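Local coordinates for esterase (Uncultured bacterium, PDB 5EGN), which hydrolyses carboxylic esters and, as an AHL-lactonase, degrades N-acyl homoserine lactones, the signals of bacterial quorum sensing, at residues Tyr66-Glu70 and Asp186-Val190; Phe134-Tyr138 and Phe175-Phe180. The protein carries 2 engineered substitutions. All coordinates share one frame; numbering follows the deposited sequence.

Interaction 1 of 2, residues Tyr66-Glu70 and Asp186-Val190; sequences YSIME and DPNGV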
loop_
_atom_site.group_PDB
_atom_site.type_symbol
_atom_site.label_atom_id
_atom_site.label_comp_id
_atom_site.label_asym_id
_atom_site.label_seq_id
_atom_site.Cartn_x
_atom_site.Cartn_y
_atom_site.Cartn_z
ATOM N N TYR A 66 19.911 -11.190 -10.626
ATOM C CA TYR A 66 18.658 -10.537 -10.977
ATOM C C TYR A 66 18.231 -10.849 -12.403
ATOM O O TYR A 66 17.877 -9.950 -13.166
ATOM C CB TYR A 66 18.777 -9.026 -10.776
ATOM C CG TYR A 66 18.971 -8.637 -9.330
ATOM C CD1 TYR A 66 17.911 -8.673 -8.435
ATOM C CD2 TYR A 66 20.215 -8.244 -8.856
ATOM C CE1 TYR A 66 18.082 -8.325 -7.113
ATOM C CE2 TYR A 66 20.395 -7.892 -7.532
ATOM C CZ TYR A 66 19.324 -7.935 -6.667
ATOM O OH TYR A 66 19.497 -7.587 -5.347
ATOM N N SER A 67 18.274 -12.128 -12.760
ATOM C CA SER A 67 17.689 -12.581 -14.012
ATOM C C SER A 67 16.199 -12.789 -13.787
ATOM O O SER A 67 15.766 -13.031 -12.660
ATOM C CB SER A 67 18.349 -13.871 -14.502
ATOM O OG SER A 67 18.059 -14.956 -13.639
ATOM N N ILE A 68 15.418 -12.691 -14.856
ATOM C CA ILE A 68 13.977 -12.879 -14.762
ATOM C C ILE A 68 13.657 -14.309 -14.329
ATOM O O ILE A 68 12.658 -14.560 -13.652
ATOM C CB ILE A 68 13.288 -12.556 -16.102
ATOM C CG1 ILE A 68 13.662 -11.145 -16.553
ATOM C CG2 ILE A 68 11.781 -12.669 -15.980
ATOM C CD1 ILE A 68 13.260 -10.067 -15.572
ATOM N N MET A 69 14.529 -15.240 -14.705
ATOM C CA MET A 69 14.373 -16.637 -14.320
ATOM C C MET A 69 14.486 -16.805 -12.805
ATOM O O MET A 69 13.719 -17.548 -12.192
ATOM C CB MET A 69 15.415 -17.511 -15.023
ATOM C CG MET A 69 15.430 -17.385 -16.539
ATOM S SD MET A 69 16.463 -16.024 -17.120
ATOM C CE MET A 69 16.230 -16.154 -18.890
ATOM N N GLU A 70 15.445 -16.105 -12.208
ATOM C CA GLU A 70 15.647 -16.159 -10.763
ATOM C C GLU A 70 14.466 -15.541 -10.008
ATOM O O GLU A 70 14.039 -16.061 -8.970
ATOM C CB GLU A 70 16.959 -15.463 -10.389
ATOM C CG GLU A 70 18.193 -16.318 -10.676
ATOM C CD GLU A 70 19.482 -15.521 -10.664
ATOM O OE1 GLU A 70 19.578 -14.536 -11.428
ATOM O OE2 GLU A 70 20.404 -15.887 -9.903
ATOM N N ASP A 186 22.945 -7.867 -15.706
ATOM C CA ASP A 186 22.592 -9.252 -15.996
ATOM C C ASP A 186 22.145 -9.385 -17.451
ATOM O O ASP A 186 21.280 -8.638 -17.906
ATOM C CB ASP A 186 21.495 -9.735 -15.043
ATOM C CG ASP A 186 21.365 -11.249 -15.010
ATOM O OD1 ASP A 186 21.175 -11.863 -16.081
ATOM O OD2 ASP A 186 21.455 -11.827 -13.906
ATOM N N PRO A 187 22.739 -10.341 -18.187
ATOM C CA PRO A 187 22.384 -10.589 -19.590
ATOM C C PRO A 187 20.936 -11.038 -19.766
ATOM O O PRO A 187 20.448 -11.114 -20.893
ATOM C CB PRO A 187 23.353 -11.701 -20.007
ATOM C CG PRO A 187 23.744 -12.362 -18.730
ATOM C CD PRO A 187 23.802 -11.249 -17.727
ATOM N N ASN A 188 20.266 -11.346 -18.662
ATOM C CA ASN A 188 18.842 -11.641 -18.687
ATOM C C ASN A 188 18.109 -10.825 -17.630
ATOM O O ASN A 188 17.115 -11.273 -17.056
ATOM C CB ASN A 188 18.597 -13.135 -18.481
ATOM C CG ASN A 188 19.060 -13.965 -19.661
ATOM O OD1 ASN A 188 18.353 -14.088 -20.662
ATOM N ND2 ASN A 188 20.251 -14.541 -19.551
ATOM N N GLY A 189 18.617 -9.622 -17.379
ATOM C CA GLY A 189 17.989 -8.697 -16.455
ATOM C C GLY A 189 16.814 -7.991 -17.099
ATOM O O GLY A 189 16.405 -8.349 -18.201
ATOM N N VAL A 190 16.281 -6.981 -16.419
ATOM C CA VAL A 190 15.069 -6.298 -16.870
ATOM C C VAL A 190 15.217 -5.699 -18.272
ATOM O O VAL A 190 14.253 -5.652 -19.038
ATOM C CB VAL A 190 14.654 -5.184 -15.873
ATOM C CG1 VAL A 190 15.749 -4.132 -15.738
ATOM C CG2 VAL A 190 13.336 -4.547 -16.287
HETATM O O HOH W 1 16.283 -7.843 -13.758
#
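Ile68 N donates to Asn188 O across 3.1 Å, the one direct hydrogen bond between the start of helix 68-81 and the loop that leaves helix 177-185 in this alpha/beta hydrolase. The same carbonyl oxygen also receives a CA-H...O contact from Ser67, and Gly189 CA returns one to Tyr66 O at 3.5 Å. Backbone therefore lies close on backbone here, with Ser67 and Gly189 CA atoms 4.6 Å apart. A water extends this tight side, giving a hydrogen to Tyr66 O and accepting a weak bond from Val190 N. The Ile68 side chain packs against the Asn188 carbonyl, its CG1 3.5 Å from Asn188 O, with Ile94, Gln101 and Trp193 around it.

Each segment has its own local side-chain bonding. Ser67 and Glu70 form a capping box: Glu70 N donates to Ser67 OG, while Glu70 OE1 accepts from both Ser67 N and Ser67 OG on its anti side, both somewhat out of the carboxylate plane. On the other segment Asp186 forms an Asx turn, its OD1 taking the Asn188 N-H with the anti lone pair at 2.8 Å; CG anti to the backbone N (chi1 -163°) swings the carboxylate toward Ser67.

The looser side is that of Met69 and Asn188, both partly exposed. Met69 bends at chi2 (86°), bringing SD alongside Asn188 CB at 3.8 Å and CE near Asn188 OD1, a purely van der Waals touch. Elsewhere, near Ser67 N, Asp186 OD2 comes within 4.1 Å of Glu70 OE1, their carboxylate planes 60° apart, without a bond. The N-H groups of Ser67 and Asn188 and the Ser67 hydroxyl may offset some of this negative charge, though the closeness would probably still raise one carboxylate's proton affinity.

Interaction 2 of 2, residues Phe134-Tyr138 and Phe175-Phe180; sequences FQNDY and FPKHVF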
loop_
_atom_site.group_PDB
_atom_site.type_symbol
_atom_site.label_atom_id
_atom_site.label_comp_id
_atom_site.label_asym_id
_atom_site.label_seq_id
_atom_site.Cartn_x
_atom_site.Cartn_y
_atom_site.Cartn_z
ATOM N N PHE A 134 21.415 7.059 -18.061
ATOM C CA PHE A 134 21.420 6.314 -16.805
ATOM C C PHE A 134 22.836 6.130 -16.266
ATOM O O PHE A 134 23.031 5.999 -15.057
ATOM C CB PHE A 134 20.748 4.949 -16.980
ATOM C CG PHE A 134 19.253 4.982 -16.820
ATOM C CD1 PHE A 134 18.682 5.079 -15.561
ATOM C CD2 PHE A 134 18.420 4.907 -17.924
ATOM C CE1 PHE A 134 17.308 5.105 -15.406
ATOM C CE2 PHE A 134 17.045 4.933 -17.776
ATOM C CZ PHE A 134 16.489 5.033 -16.516
ATOM N N GLN A 135 23.818 6.115 -17.161
ATOM C CA GLN A 135 25.216 6.036 -16.738
ATOM C C GLN A 135 25.737 7.387 -16.253
ATOM O O GLN A 135 26.631 7.456 -15.411
ATOM C CB GLN A 135 26.097 5.525 -17.879
ATOM N N ASN A 136 25.173 8.461 -16.793
ATOM C CA ASN A 136 25.646 9.810 -16.515
ATOM C C ASN A 136 24.973 10.398 -15.280
ATOM O O ASN A 136 25.634 10.935 -14.394
ATOM C CB ASN A 136 25.411 10.704 -17.736
ATOM C CG ASN A 136 25.695 12.165 -17.459
ATOM O OD1 ASN A 136 24.813 12.911 -17.038
ATOM N ND2 ASN A 136 26.929 12.585 -17.711
ATOM N N ASP A 137 23.652 10.283 -15.230
ATOM C CA ASP A 137 22.878 10.761 -14.094
ATOM C C ASP A 137 21.713 9.816 -13.846
ATOM O O ASP A 137 20.684 9.900 -14.505
ATOM C CB ASP A 137 22.378 12.185 -14.338
ATOM C CG ASP A 137 21.878 12.853 -13.072
ATOM O OD1 ASP A 137 21.812 12.176 -12.020
ATOM O OD2 ASP A 137 21.544 14.053 -13.127
ATOM N N TYR A 138 21.889 8.913 -12.892
ATOM C CA TYR A 138 20.909 7.866 -12.621
ATOM C C TYR A 138 19.527 8.412 -12.255
ATOM O O TYR A 138 18.539 8.133 -12.940
ATOM C CB TYR A 138 21.416 6.958 -11.502
ATOM C CG TYR A 138 20.343 6.103 -10.866
ATOM C CD1 TYR A 138 19.792 5.025 -11.544
ATOM C CD2 TYR A 138 19.886 6.369 -9.580
ATOM C CE1 TYR A 138 18.813 4.236 -10.961
ATOM C CE2 TYR A 138 18.907 5.591 -8.991
ATOM C CZ TYR A 138 18.376 4.526 -9.685
ATOM O OH TYR A 138 17.407 3.748 -9.099
ATOM N N PHE A 175 14.812 0.512 -2.765
ATOM C CA PHE A 175 15.468 0.175 -4.019
ATOM C C PHE A 175 16.867 0.772 -4.053
ATOM O O PHE A 175 17.048 1.914 -4.473
ATOM C CB PHE A 175 14.636 0.679 -5.200
ATOM C CG PHE A 175 15.187 0.298 -6.543
ATOM C CD1 PHE A 175 15.134 -1.013 -6.981
ATOM C CD2 PHE A 175 15.732 1.257 -7.381
ATOM C CE1 PHE A 175 15.630 -1.367 -8.221
ATOM C CE2 PHE A 175 16.228 0.911 -8.624
ATOM C CZ PHE A 175 16.177 -0.404 -9.044
ATOM N N PRO A 176 17.864 0.001 -3.598
ATOM C CA PRO A 176 19.246 0.489 -3.585
ATOM C C PRO A 176 19.848 0.518 -4.982
ATOM O O PRO A 176 19.338 -0.135 -5.889
ATOM C CB PRO A 176 19.965 -0.522 -2.692
ATOM C CG PRO A 176 19.193 -1.770 -2.851
ATOM C CD PRO A 176 17.758 -1.369 -3.070
ATOM N N LYS A 177 20.929 1.271 -5.143
ATOM C CA LYS A 177 21.526 1.502 -6.453
ATOM C C LYS A 177 22.163 0.247 -7.046
ATOM O O LYS A 177 22.148 0.040 -8.266
ATOM C CB LYS A 177 22.566 2.615 -6.351
ATOM C CG LYS A 177 23.068 3.111 -7.683
ATOM C CD LYS A 177 21.931 3.445 -8.625
ATOM C CE LYS A 177 22.375 3.197 -10.054
ATOM N NZ LYS A 177 23.649 3.902 -10.378
ATOM N N HIS A 178 22.715 -0.591 -6.175
ATOM C CA HIS A 178 23.417 -1.788 -6.617
ATOM C C HIS A 178 22.462 -2.810 -7.226
ATOM O O HIS A 178 22.865 -3.631 -8.044
ATOM C CB HIS A 178 24.189 -2.419 -5.456
ATOM C CG HIS A 178 23.342 -3.242 -4.535
ATOM N ND1 HIS A 178 22.739 -2.719 -3.412
ATOM C CD2 HIS A 178 23.012 -4.555 -4.564
ATOM C CE1 HIS A 178 22.065 -3.674 -2.794
ATOM N NE2 HIS A 178 22.214 -4.796 -3.472
ATOM N N VAL A 179 21.198 -2.762 -6.819
ATOM C CA VAL A 179 20.190 -3.636 -7.404
ATOM C C VAL A 179 19.906 -3.202 -8.836
ATOM O O VAL A 179 19.796 -4.038 -9.737
ATOM C CB VAL A 179 18.888 -3.638 -6.585
ATOM C CG1 VAL A 179 17.782 -4.363 -7.336
ATOM C CG2 VAL A 179 19.125 -4.291 -5.241
ATOM N N PHE A 180 19.802 -1.894 -9.048
ATOM C CA PHE A 180 19.638 -1.361 -10.395
ATOM C C PHE A 180 20.827 -1.770 -11.256
ATOM O O PHE A 180 20.651 -2.341 -12.331
ATOM C CB PHE A 180 19.492 0.162 -10.376
ATOM C CG PHE A 180 19.366 0.777 -11.744
ATOM C CD1 PHE A 180 20.461 1.358 -12.364
ATOM C CD2 PHE A 180 18.153 0.760 -12.417
ATOM C CE1 PHE A 180 20.347 1.918 -13.621
ATOM C CE2 PHE A 180 18.034 1.320 -13.672
ATOM C CZ PHE A 180 19.133 1.898 -14.274
#
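Tyr138, Phe134 and Phe180 form an aromatic cluster that joins the two helix starts at Tyr138 and Lys177 with the end of helix 128-136, in the helical region inserted between strands 110-116 and 206-211 of the alpha/beta hydrolase fold. Tyr138 buries the most surface. Its CG stands anti to the backbone N (chi1 163°), which sends the ring across to helix 177-185. There one edge meets the face of Phe180, CE1 sitting over the centre of that ring, with the planes at 57° and centroids 4.8 Å apart. Phe180, next in buried surface, also receives Phe134 at its far end: CZ touches Phe134 CD1 at 3.5 Å in an oblique pairing.

Lys177 lays its bent aliphatic chain over one face of Tyr138. Lys177 CD lies 3.6 Å from the centroid of the Tyr138 ring, nearly on the normal, a CH-pi contact, while NZ continues to an off-centre cation-pi position. A long, weak ion pair with Asp181 gives the ammonium a second partner. Phe169 also touches Tyr138, and Phe28 packs on Phe180. At the far end of the tyrosine, Tyr138 OH lies in the plane of the Phe175 ring, at its edge, 3.1 Å from CE2.

How the interactions relate
Helix 177-185 connects the two contacts: interaction 2 uses its first turn and the residues before it, interaction 1 the loop that follows it. The segments of interaction 2 both fall between those of interaction 1 in sequence, and the centres of the two contacts are about 16 Å apart. They meet where Tyr66 OH packs on Val179 CG2, that hydroxyl being hydrogen-bonded to Pro62 O. Both are partly buried, but interaction 1 lies nearer the chain centre, close to a probable nucleophile elbow, and depends on backbone polarity, a capping box, an Asx turn and a water. Interaction 2, farther out, has no hydrogen bond across it and relies on rings and a lysine.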